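Local coordinates for aldehyde dehydrogenase (Anabaena variabilis, PDB 4H7N), which probably oxidises aldehydes to carboxylic acids with NAD+ as the electron acceptor, at the interface of chains A and B. Sequence-based numbering; all coordinates share one arbitrary frame. Chains: chain A/B, Aldehyde dehydrogenase.

Contact 1: the interface of chains A and B. Residues chain A 416-418, 420, 423-424, 427; chain B 118, 459-462, 468, 470.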
loop_
_atom_site.group_PDB
_atom_site.type_symbol
_atom_site.label_atom_id
_atom_site.label_comp_id
_atom_site.label_asym_id
_atom_site.label_seq_id
_atom_site.Cartn_x
_atom_site.Cartn_y
_atom_site.Cartn_z
ATOM N N ILE A 416 -9.262 12.718 13.897
ATOM C CA ILE A 416 -10.293 13.484 14.484
ATOM C C ILE A 416 -9.677 14.413 15.520
ATOM O O ILE A 416 -9.015 13.993 16.464
ATOM C CB ILE A 416 -11.372 12.635 15.155
ATOM C CG1 ILE A 416 -11.760 11.409 14.279
ATOM C CG2 ILE A 416 -12.550 13.489 15.611
ATOM C CD1 ILE A 416 -12.524 11.718 13.045
ATOM N N SER A 417 -9.957 15.684 15.347
ATOM C CA SER A 417 -9.546 16.696 16.347
ATOM C C SER A 417 -10.586 16.756 17.448
ATOM O O SER A 417 -11.769 16.730 17.153
ATOM C CB SER A 417 -9.397 18.057 15.661
ATOM O OG SER A 417 -8.276 18.076 14.771
ATOM N N ILE A 418 -10.124 16.846 18.708
ATOM C CA ILE A 418 -10.962 16.751 19.848
ATOM C C ILE A 418 -10.839 18.050 20.667
ATOM O O ILE A 418 -9.744 18.403 21.142
ATOM C CB ILE A 418 -10.556 15.547 20.749
ATOM C CG1 ILE A 418 -10.604 14.216 19.962
ATOM C CG2 ILE A 418 -11.490 15.500 21.921
ATOM C CD1 ILE A 418 -11.997 13.789 19.509
ATOM N N ASP A 420 -10.857 20.840 19.414
ATOM C CA ASP A 420 -10.145 21.698 18.488
ATOM C C ASP A 420 -10.526 21.295 17.068
ATOM O O ASP A 420 -11.280 20.319 16.879
ATOM C CB ASP A 420 -8.658 21.532 18.703
ATOM C CG ASP A 420 -7.881 22.778 18.395
ATOM O OD1 ASP A 420 -8.314 23.567 17.499
ATOM O OD2 ASP A 420 -6.810 22.943 19.037
ATOM N N LEU A 423 -6.472 20.039 13.359
ATOM C CA LEU A 423 -5.142 19.984 13.973
ATOM C C LEU A 423 -4.128 19.381 13.072
ATOM O O LEU A 423 -2.947 19.785 13.141
ATOM C CB LEU A 423 -5.157 19.285 15.333
ATOM C CG LEU A 423 -5.756 20.157 16.414
ATOM C CD1 LEU A 423 -6.062 19.352 17.647
ATOM C CD2 LEU A 423 -4.815 21.322 16.739
ATOM N N THR A 424 -4.554 18.517 12.129
ATOM C CA THR A 424 -3.563 17.929 11.222
ATOM C C THR A 424 -2.957 18.942 10.284
ATOM O O THR A 424 -1.931 18.694 9.707
ATOM C CB THR A 424 -4.059 16.740 10.411
ATOM O OG1 THR A 424 -5.083 17.156 9.501
ATOM C CG2 THR A 424 -4.589 15.683 11.367
HETATM N N MSE A 427 0.076 19.943 12.685
HETATM C CA MSE A 427 0.857 18.920 13.313
HETATM C C MSE A 427 0.956 17.724 12.467
HETATM O O MSE A 427 0.022 17.341 11.810
HETATM C CB MSE A 427 0.110 18.378 14.479
HETATM C CG MSE A 427 -0.162 19.559 15.331
HETATM SE SE MSE A 427 -1.237 18.719 16.696
HETATM C CE MSE A 427 0.304 17.889 17.644
ATOM N N ILE B 118 -1.433 19.434 23.136
ATOM C CA ILE B 118 -2.100 18.433 22.260
ATOM C C ILE B 118 -1.610 17.035 22.650
ATOM O O ILE B 118 -0.435 16.748 22.597
ATOM C CB ILE B 118 -1.879 18.653 20.751
ATOM C CG1 ILE B 118 -2.271 20.041 20.293
ATOM C CG2 ILE B 118 -2.655 17.607 19.915
ATOM C CD1 ILE B 118 -3.719 20.402 20.523
ATOM N N PHE B 459 -6.472 10.519 17.105
ATOM C CA PHE B 459 -7.272 11.500 17.816
ATOM C C PHE B 459 -6.328 12.516 18.475
ATOM O O PHE B 459 -5.517 12.170 19.348
ATOM C CB PHE B 459 -8.154 10.841 18.873
ATOM C CG PHE B 459 -9.043 9.749 18.336
ATOM C CD1 PHE B 459 -10.275 10.029 17.847
ATOM C CD2 PHE B 459 -8.582 8.448 18.237
ATOM C CE1 PHE B 459 -11.087 9.046 17.346
ATOM C CE2 PHE B 459 -9.416 7.443 17.731
ATOM C CZ PHE B 459 -10.668 7.754 17.299
ATOM N N LEU B 460 -6.470 13.766 18.066
ATOM C CA LEU B 460 -5.576 14.786 18.480
ATOM C C LEU B 460 -6.398 15.685 19.406
ATOM O O LEU B 460 -7.368 16.309 18.988
ATOM C CB LEU B 460 -5.059 15.524 17.259
ATOM C CG LEU B 460 -4.036 14.808 16.390
ATOM C CD1 LEU B 460 -3.702 15.569 15.140
ATOM C CD2 LEU B 460 -2.744 14.661 17.160
ATOM N N ILE B 461 -5.982 15.740 20.664
ATOM C CA ILE B 461 -6.821 16.219 21.733
ATOM C C ILE B 461 -6.261 17.492 22.363
ATOM O O ILE B 461 -5.192 17.459 22.894
ATOM C CB ILE B 461 -6.908 15.136 22.817
ATOM C CG1 ILE B 461 -7.487 13.835 22.244
ATOM C CG2 ILE B 461 -7.761 15.598 23.983
ATOM C CD1 ILE B 461 -7.088 12.614 23.047
ATOM N N LYS B 462 -6.961 18.625 22.211
ATOM C CA LYS B 462 -6.603 19.844 22.935
ATOM C C LYS B 462 -6.955 19.733 24.415
ATOM O O LYS B 462 -8.113 19.527 24.792
ATOM C CB LYS B 462 -7.287 21.070 22.335
ATOM C CG LYS B 462 -6.944 22.358 23.045
ATOM C CD LYS B 462 -7.712 23.510 22.423
ATOM C CE LYS B 462 -7.466 24.834 23.133
ATOM N NZ LYS B 462 -6.079 25.360 22.931
ATOM N N ASP B 468 -5.485 28.600 20.553
ATOM C CA ASP B 468 -4.316 28.106 19.862
ATOM C C ASP B 468 -3.576 29.322 19.275
ATOM O O ASP B 468 -4.210 30.276 18.841
ATOM C CB ASP B 468 -4.730 27.151 18.713
ATOM C CG ASP B 468 -5.250 25.794 19.201
ATOM O OD1 ASP B 468 -5.121 25.520 20.431
ATOM O OD2 ASP B 468 -5.696 24.973 18.303
ATOM N N TRP B 470 -2.097 29.828 16.500
ATOM C CA TRP B 470 -2.345 30.039 15.076
ATOM C C TRP B 470 -3.777 30.529 14.717
ATOM O O TRP B 470 -4.027 30.889 13.566
ATOM C CB TRP B 470 -2.033 28.743 14.309
ATOM C CG TRP B 470 -2.686 27.522 14.891
ATOM C CD1 TRP B 470 -3.927 27.092 14.657
ATOM C CD2 TRP B 470 -2.113 26.610 15.847
ATOM N NE1 TRP B 470 -4.171 25.915 15.343
ATOM C CE2 TRP B 470 -3.071 25.621 16.105
ATOM C CE3 TRP B 470 -0.870 26.527 16.481
ATOM C CZ2 TRP B 470 -2.844 24.561 16.999
ATOM C CZ3 TRP B 470 -0.624 25.452 17.357
ATOM C CH2 TRP B 470 -1.626 24.479 17.603
HETATM O O HOH W 1 -6.814 24.525 15.531
#
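Strand 454-462 of chain B runs parallel to strand 415-418 of chain A, so a beta-sheet continues across the interface. The backbone of B:Leu460 is held at both ends. Its N-H donates to the carbonyl A:Ile416 O (3.0 Å), and its carbonyl O accepts from the amide A:Ile418 N (2.8 Å). One step on, the amide B:Lys462 N meets A:Ile418 O nearly along the C=O axis (3.0 Å, 168° at the oxygen). Side chains of neighbouring strands lie alongside each other. A:Ile416 packs CB and CG1 against the ring atoms CD1 and CE1 of B:Phe459, and A:Ile418 sets CB beside B:Ile461 CG1.

B:Leu460 turns to the other side of the sheet. Its side chain crosses that of A:Thr424 at about a right angle, CD1 against A:Thr424 CG2 and A:Leu423 CB. The branches of A:Leu423 part: CD1 lies by B:Leu460 O and the tip of B:Ile118, while CD2 meets B:Trp470 CZ2 (3.8 Å). The selenium-containing end of A:Met427 also lies against B:Ile118, but this residue is poorly ordered.

At the polar end, A:Asp420 and B:Asp468 meet tip to tip, their carboxylate planes 41° apart. A:Asp420 OD2 and B:Asp468 OD2 are 2.4 Å apart. Two charged carboxylates would clash here; a shared proton might ease this, but protonation is not seen. A water bridges A:Asp420 OD1, B:Asp468 OD2 and the indole B:Trp470 NE1, lying in the plane of that ring. B:Trp470 has CG between the backbone N and the carbonyl carbon (chi1 50°), and B:Asp468 CB lies over one ring face.

Second-shell bonds position these groups. B:Lys462 NZ forms a salt bridge to B:Asp468 OD1 (2.7 Å), approaching from above the carboxylate plane, and probably offsets some of the negative charge. A:Ser417 OG accepts from the amide A:Leu423 N (3.0 Å), tying the 3-10 helix 423-425 to the strand. The site joins two subunits through one sheet, the pairing expected of aldehyde dehydrogenase dimers.

Contact 2: the interface of chains A and B. Residues chain A 462, 465-467, 471, 473; chain B 249, 252-253, 256.
A:Trp471 lays its indole flat against helix 247-259 of chain B. One face is turned to the helix backbone: B:Ser252 C lies over the ring centre, and B:Ala253 CA sits 3.5 Å above the plane of the A:Trp471 ring, nearer its rim. The methyl B:Ala253 CB touches A:Trp471 CZ2 (3.4 Å), and B:Ser252 CB touches A:Trp471 CE3 (3.5 Å). The opposite face is backed by A:Ser467 C, so the ring is sandwiched between its own tail and the partner's helix. B:Leu249 CD2 comes in the ring plane at the A:Trp471 CZ3 edge (4.0 Å), and its methyls also border A:Ser465 O.

The side chains of B:Trp256 and A:Trp471 cross at about a right angle, with B:Trp256 CB against A:Trp471 CD1 (3.7 Å). B:Trp256 has CG anti to the backbone N (chi1 180°), which sets its CG and CD2 against A:Trp471 CD1 and its CD1 against A:Trp471 CA. An alanine in place of A:Trp471 would lose the indole and would probably weaken the tail's hold on B:Ala253, B:Ser252 and B:Trp256.

Beside the ring, the hydroxyl B:Ser252 OG donates to the syn lone pair of A:Asp473 OD1 (2.8 Å). A:Ser467 OG donates to the anti lone pair of A:Asp473 OD2 (2.7 Å). The carboxylate is thus gripped at both oxygens, which should limit its rotation. Further out, A:Lys462 NZ reaches the carbonyl A:Thr466 O almost exactly along its C=O axis (2.8 Å), and this bond braces the bend after strand 454-462. The site fastens the C-terminal tail of one subunit onto a helix of the other, and so probably helps to hold the dimer together.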
loop_
_atom_site.group_PDB
_atom_site.type_symbol
_atom_site.label_atom_id
_atom_site.label_comp_id
_atom_site.label_asym_id
_atom_site.label_seq_id
_atom_site.Cartn_x
_atom_site.Cartn_y
_atom_site.Cartn_z
ATOM N N LYS A 462 21.556 -19.849 6.638
ATOM C CA LYS A 462 21.858 -21.135 7.205
ATOM C C LYS A 462 23.276 -21.080 7.803
ATOM O O LYS A 462 24.247 -20.925 7.095
ATOM C CB LYS A 462 21.741 -22.227 6.151
ATOM C CG LYS A 462 22.008 -23.620 6.718
ATOM C CD LYS A 462 21.995 -24.649 5.613
ATOM C CE LYS A 462 22.486 -26.012 6.085
ATOM N NZ LYS A 462 21.637 -26.528 7.197
ATOM N N SER A 465 26.199 -26.872 9.084
ATOM C CA SER A 465 26.731 -27.630 7.956
ATOM C C SER A 465 26.094 -28.973 7.679
ATOM O O SER A 465 26.516 -29.659 6.764
ATOM C CB SER A 465 28.239 -27.824 8.118
ATOM O OG SER A 465 28.858 -26.667 7.602
ATOM N N THR A 466 25.090 -29.353 8.447
ATOM C CA THR A 466 24.388 -30.579 8.151
ATOM C C THR A 466 23.112 -30.261 7.369
ATOM O O THR A 466 22.682 -29.123 7.311
ATOM C CB THR A 466 24.057 -31.338 9.430
ATOM O OG1 THR A 466 23.355 -30.458 10.296
ATOM C CG2 THR A 466 25.320 -31.794 10.118
ATOM N N SER A 467 22.551 -31.293 6.755
ATOM C CA SER A 467 21.320 -31.219 5.999
ATOM C C SER A 467 20.191 -30.572 6.783
ATOM O O SER A 467 20.062 -30.781 7.984
ATOM C CB SER A 467 20.860 -32.622 5.619
ATOM O OG SER A 467 21.775 -33.169 4.722
ATOM N N TRP A 471 14.873 -31.479 3.675
ATOM C CA TRP A 471 15.399 -31.928 2.384
ATOM C C TRP A 471 15.109 -33.425 2.089
ATOM O O TRP A 471 14.606 -34.139 2.918
ATOM C CB TRP A 471 16.910 -31.682 2.297
ATOM C CG TRP A 471 17.284 -30.282 2.296
ATOM C CD1 TRP A 471 16.457 -29.215 2.134
ATOM C CD2 TRP A 471 18.599 -29.752 2.460
ATOM N NE1 TRP A 471 17.171 -28.061 2.206
ATOM C CE2 TRP A 471 18.491 -28.360 2.411
ATOM C CE3 TRP A 471 19.856 -30.323 2.654
ATOM C CZ2 TRP A 471 19.592 -27.509 2.554
ATOM C CZ3 TRP A 471 20.969 -29.462 2.787
ATOM C CH2 TRP A 471 20.819 -28.083 2.741
ATOM N N ASP A 473 17.405 -35.579 1.479
ATOM C CA ASP A 473 18.450 -36.360 2.143
ATOM C C ASP A 473 17.828 -37.161 3.292
ATOM O O ASP A 473 17.967 -38.371 3.333
ATOM C CB ASP A 473 19.540 -35.469 2.749
ATOM C CG ASP A 473 20.340 -34.690 1.715
ATOM O OD1 ASP A 473 20.156 -34.863 0.476
ATOM O OD2 ASP A 473 21.174 -33.864 2.163
ATOM N N LEU B 249 25.777 -29.449 0.136
ATOM C CA LEU B 249 24.584 -28.789 0.686
ATOM C C LEU B 249 23.798 -28.054 -0.405
ATOM O O LEU B 249 22.559 -28.028 -0.399
ATOM C CB LEU B 249 24.973 -27.797 1.784
ATOM C CG LEU B 249 25.734 -28.378 2.984
ATOM C CD1 LEU B 249 26.186 -27.295 3.951
ATOM C CD2 LEU B 249 24.849 -29.375 3.705
ATOM N N SER B 252 21.667 -30.516 -2.592
ATOM C CA SER B 252 20.512 -30.954 -1.813
ATOM C C SER B 252 19.485 -29.810 -1.647
ATOM O O SER B 252 18.293 -30.053 -1.801
ATOM C CB SER B 252 20.930 -31.472 -0.442
ATOM O OG SER B 252 21.561 -32.728 -0.572
ATOM N N ALA B 253 19.939 -28.594 -1.323
ATOM C CA ALA B 253 19.011 -27.446 -1.081
ATOM C C ALA B 253 18.261 -27.090 -2.335
ATOM O O ALA B 253 17.047 -26.928 -2.341
ATOM C CB ALA B 253 19.771 -26.216 -0.587
ATOM N N TRP B 256 15.735 -29.683 -3.504
ATOM C CA TRP B 256 14.533 -29.579 -2.686
ATOM C C TRP B 256 13.733 -28.364 -3.103
ATOM O O TRP B 256 12.523 -28.462 -3.361
ATOM C CB TRP B 256 14.853 -29.570 -1.171
ATOM C CG TRP B 256 13.635 -29.465 -0.364
ATOM C CD1 TRP B 256 12.780 -30.484 -0.014
ATOM C CD2 TRP B 256 13.066 -28.260 0.178
ATOM N NE1 TRP B 256 11.714 -29.981 0.712
ATOM C CE2 TRP B 256 11.858 -28.621 0.832
ATOM C CE3 TRP B 256 13.462 -26.918 0.183
ATOM C CZ2 TRP B 256 11.055 -27.682 1.486
ATOM C CZ3 TRP B 256 12.637 -25.973 0.819
ATOM C CH2 TRP B 256 11.458 -26.357 1.439
#

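Contact 1 and contact 2 are centred about 57 Å apart, towards opposite ends of the dimer. Both use the same C-terminal stretch, strand 454-462 and the tail behind it, but from different chains: B in contact 1, A in contact 2. One residue serves in both, as B:Lys462 and A:Lys462. Two-fold symmetry repeats each contact with the chains exchanged, so each subunit lends its C-terminal arm and receives its partner's. This reciprocal exchange probably stabilises the dimer. Contact 1 is centred about 15 Å from the predicted active-site A:Glu232, contact 2 about 48 Å from it. Neither contact by itself shows a catalytic role.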